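Local atomic coordinates of Rab3 interacting molecule variant 2 (Drosophila melanogaster, PDB entry 4TS6), a protein that probably acts as a scaffold of the presynaptic active zone that promotes synaptic vesicle release, here represented by its C2A domain. Residues A[14-19]-A[25-30]. Residues are numbered along the deposited sequence; the frame is centred on the assembly and turned at random.
Sequences LKLGYD and LIVTLV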
ATOM      1  N   LEU A  14      -0.016   5.680  -5.483  1.00 26.98           N
ATOM      2  CA  LEU A  14      -0.092   4.282  -5.923  1.00 29.69           C
ATOM      3  C   LEU A  14      -0.354   4.236  -7.415  1.00 31.46           C
ATOM      4  O   LEU A  14      -1.052   5.097  -7.927  1.00 34.58           O
ATOM      5  CB  LEU A  14      -1.289   3.586  -5.275  1.00 32.42           C
ATOM      6  CG  LEU A  14      -1.354   3.220  -3.806  1.00 42.08           C
ATOM      7  CD1 LEU A  14      -2.717   2.639  -3.489  1.00 36.80           C
ATOM      8  CD2 LEU A  14      -0.279   2.215  -3.490  1.00 40.82           C
ATOM      9  N   LYS A  15       0.177   3.218  -8.098  1.00 26.83           N
ATOM     10  CA  LYS A  15      -0.213   2.922  -9.480  1.00 33.27           C
ATOM     11  C   LYS A  15      -0.807   1.526  -9.495  1.00 36.74           C
ATOM     12  O   LYS A  15      -0.232   0.601  -8.930  1.00 31.09           O
ATOM     13  CB  LYS A  15       0.989   2.965 -10.428  1.00 32.53           C
ATOM     14  CG  LYS A  15       1.702   4.299 -10.467  1.00 43.73           C
ATOM     15  CD  LYS A  15       3.061   4.190 -11.148  1.00 51.58           C
ATOM     16  CE  LYS A  15       2.937   3.894 -12.630  1.00 66.04           C
ATOM     17  NZ  LYS A  15       4.250   3.579 -13.269  1.00 71.01           N
ATOM     18  N   LEU A  16      -1.968   1.374 -10.121  1.00 26.82           N
ATOM     19  CA  LEU A  16      -2.600   0.065 -10.235  1.00 27.14           C
ATOM     20  C   LEU A  16      -2.828  -0.245 -11.699  1.00 34.13           C
ATOM     21  O   LEU A  16      -3.452   0.546 -12.402  1.00 35.73           O
ATOM     22  CB  LEU A  16      -3.948   0.044  -9.506  1.00 32.06           C
ATOM     23  CG  LEU A  16      -3.947   0.279  -7.998  1.00 35.07           C
ATOM     24  CD1 LEU A  16      -5.326  -0.006  -7.452  1.00 38.81           C
ATOM     25  CD2 LEU A  16      -2.910  -0.596  -7.317  1.00 34.13           C
ATOM     26  N   GLY A  17      -2.301  -1.379 -12.163  1.00 30.57           N
ATOM     27  CA  GLY A  17      -2.513  -1.815 -13.535  1.00 25.09           C
ATOM     28  C   GLY A  17      -3.058  -3.226 -13.554  1.00 31.04           C
ATOM     29  O   GLY A  17      -2.846  -3.993 -12.612  1.00 30.98           O
ATOM     30  N   TYR A  18      -3.786  -3.578 -14.604  1.00 32.57           N
ATOM     31  CA  TYR A  18      -4.161  -4.971 -14.783  1.00 31.95           C
ATOM     32  C   TYR A  18      -3.776  -5.420 -16.176  1.00 33.21           C
ATOM     33  O   TYR A  18      -4.162  -4.792 -17.152  1.00 33.23           O
ATOM     34  CB  TYR A  18      -5.664  -5.210 -14.555  1.00 31.43           C
ATOM     35  CG  TYR A  18      -6.019  -6.637 -14.896  1.00 32.02           C
ATOM     36  CD1 TYR A  18      -5.718  -7.675 -14.023  1.00 26.65           C
ATOM     37  CD2 TYR A  18      -6.610  -6.955 -16.108  1.00 34.33           C
ATOM     38  CE1 TYR A  18      -6.009  -8.988 -14.346  1.00 32.28           C
ATOM     39  CE2 TYR A  18      -6.901  -8.259 -16.438  1.00 31.24           C
ATOM     40  CZ  TYR A  18      -6.595  -9.272 -15.555  1.00 27.58           C
ATOM     41  OH  TYR A  18      -6.887 -10.578 -15.887  1.00 29.36           O
ATOM     42  N   ASP A  19      -3.017  -6.508 -16.272  1.00 34.87           N
ATOM     43  CA  ASP A  19      -2.605  -7.023 -17.575  1.00 35.21           C
ATOM     44  C   ASP A  19      -3.326  -8.326 -17.931  1.00 31.93           C
ATOM     45  O   ASP A  19      -3.029  -9.385 -17.366  1.00 29.28           O
ATOM     46  CB  ASP A  19      -1.086  -7.226 -17.593  1.00 39.23           C
ATOM     47  CG  ASP A  19      -0.578  -7.760 -18.919  1.00 42.95           C
ATOM     48  OD1 ASP A  19      -1.348  -7.790 -19.906  1.00 47.48           O
ATOM     49  OD2 ASP A  19       0.607  -8.147 -18.973  1.00 50.93           O
ATOM     50  N   LEU A  25      -2.600  -8.576 -11.557  1.00 24.18           N
ATOM     51  CA  LEU A  25      -2.872  -7.248 -11.029  1.00 21.89           C
ATOM     52  C   LEU A  25      -1.510  -6.698 -10.638  1.00 24.12           C
ATOM     53  O   LEU A  25      -0.770  -7.361  -9.923  1.00 21.18           O
ATOM     54  CB  LEU A  25      -3.765  -7.344  -9.785  1.00 20.76           C
ATOM     55  CG  LEU A  25      -3.984  -6.025  -9.036  1.00 26.93           C
ATOM     56  CD1 LEU A  25      -4.744  -5.071  -9.935  1.00 23.95           C
ATOM     57  CD2 LEU A  25      -4.743  -6.256  -7.728  1.00 26.70           C
ATOM     58  N   ILE A  26      -1.165  -5.509 -11.119  1.00 23.73           N
ATOM     59  CA  ILE A  26       0.153  -4.935 -10.823  1.00 28.29           C
ATOM     60  C   ILE A  26      -0.005  -3.697  -9.932  1.00 31.02           C
ATOM     61  O   ILE A  26      -0.756  -2.772 -10.260  1.00 35.99           O
ATOM     62  CB  ILE A  26       0.916  -4.583 -12.113  1.00 29.88           C
ATOM     63  CG1 ILE A  26       1.070  -5.836 -12.992  1.00 34.45           C
ATOM     64  CG2 ILE A  26       2.278  -3.995 -11.786  1.00 28.70           C
ATOM     65  CD1 ILE A  26       1.383  -5.527 -14.444  1.00 43.07           C
ATOM     66  N   VAL A  27       0.693  -3.702  -8.797  1.00 28.19           N
ATOM     67  CA  VAL A  27       0.536  -2.674  -7.773  1.00 25.28           C
ATOM     68  C   VAL A  27       1.883  -2.028  -7.504  1.00 25.85           C
ATOM     69  O   VAL A  27       2.833  -2.717  -7.121  1.00 22.86           O
ATOM     70  CB  VAL A  27       0.010  -3.292  -6.452  1.00 25.76           C
ATOM     71  CG1 VAL A  27      -0.191  -2.214  -5.383  1.00 28.55           C
ATOM     72  CG2 VAL A  27      -1.295  -4.017  -6.698  1.00 28.29           C
ATOM     73  N   THR A  28       1.980  -0.716  -7.709  1.00 22.93           N
ATOM     74  CA  THR A  28       3.229  -0.005  -7.406  1.00 23.54           C
ATOM     75  C   THR A  28       2.998   1.033  -6.314  1.00 22.50           C
ATOM     76  O   THR A  28       2.168   1.932  -6.468  1.00 26.55           O
ATOM     77  CB  THR A  28       3.865   0.651  -8.659  1.00 33.42           C
ATOM     78  OG1 THR A  28       4.088  -0.348  -9.666  1.00 28.70           O
ATOM     79  CG2 THR A  28       5.202   1.310  -8.300  1.00 30.73           C
ATOM     80  N   LEU A  29       3.725   0.889  -5.204  1.00 22.84           N
ATOM     81  CA  LEU A  29       3.727   1.908  -4.166  1.00 22.16           C
ATOM     82  C   LEU A  29       4.891   2.843  -4.432  1.00 23.57           C
ATOM     83  O   LEU A  29       6.051   2.484  -4.226  1.00 26.99           O
ATOM     84  CB  LEU A  29       3.891   1.284  -2.789  1.00 26.72           C
ATOM     85  CG  LEU A  29       2.622   0.725  -2.162  1.00 35.60           C
ATOM     86  CD1 LEU A  29       2.043  -0.421  -2.963  1.00 41.66           C
ATOM     87  CD2 LEU A  29       2.962   0.251  -0.796  1.00 38.76           C
ATOM     88  N   VAL A  30       4.588   4.043  -4.896  1.00 27.01           N
ATOM     89  CA  VAL A  30       5.640   4.966  -5.292  1.00 31.07           C
ATOM     90  C   VAL A  30       6.253   5.596  -4.059  1.00 30.14           C
ATOM     91  O   VAL A  30       7.445   5.422  -3.785  1.00 36.97           O
ATOM     92  CB  VAL A  30       5.095   6.047  -6.218  1.00 29.94           C
ATOM     93  CG1 VAL A  30       6.203   6.978  -6.674  1.00 32.57           C
ATOM     94  CG2 VAL A  30       4.417   5.394  -7.412  1.00 37.57           C
TER
HETATM   95  O   HOH W   1       1.643  -0.517 -11.148  1.00 53.04           O
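The carbonyl oxygen of Lys-15 takes two hydrogen bonds. Thr-28 N lies 2.8 Å from Lys-15 O in a nearly straight one, and a water gives a weak one. That water also lies 2.9 Å from Thr-28 OG1, so it bridges backbone and side chain on the face that carries the Lys-15, Ile-26 and Thr-28 side chains. Lys-15 N returns a bond to Thr-28 O, closing the ring of this hydrogen-bonded pair. Gly-17 and Ile-26 form the next such ring. Its shortest bond runs from Ile-26 N to Gly-17 O, 2.7 Å, with the donor tilted 27° from the carbonyl plane. Between the rings, Leu-16 CA lies 3.4 Å from Ile-26 O in a CA-H...O contact.

The opposite face is mostly apolar, carrying Leu-14, Leu-16, Leu-25, Val-27 and Leu-29. Leu-14 and Leu-29 lie side by side and point the same way, with Leu-14 CD2 3.5 Å from Leu-29 CG. Leu-16 and Val-27 repeat this arrangement. Leu-16 CD2 rests against both methyls of Val-27, 3.7 Å from Val-27 CG1. Leu-25 CD1 packs on Gly-17 O.

The two strands form an antiparallel beta hairpin of the C2 beta sandwich. Strand 123-130 flanks 14-19, and strand 74-81 flanks 25-30, where Thr-28 OG1 is hydrogen-bonded to Thr-78 OG1. The leucine and valine face packs against strands 46-53, 93-100 and 108-116 of the second sheet.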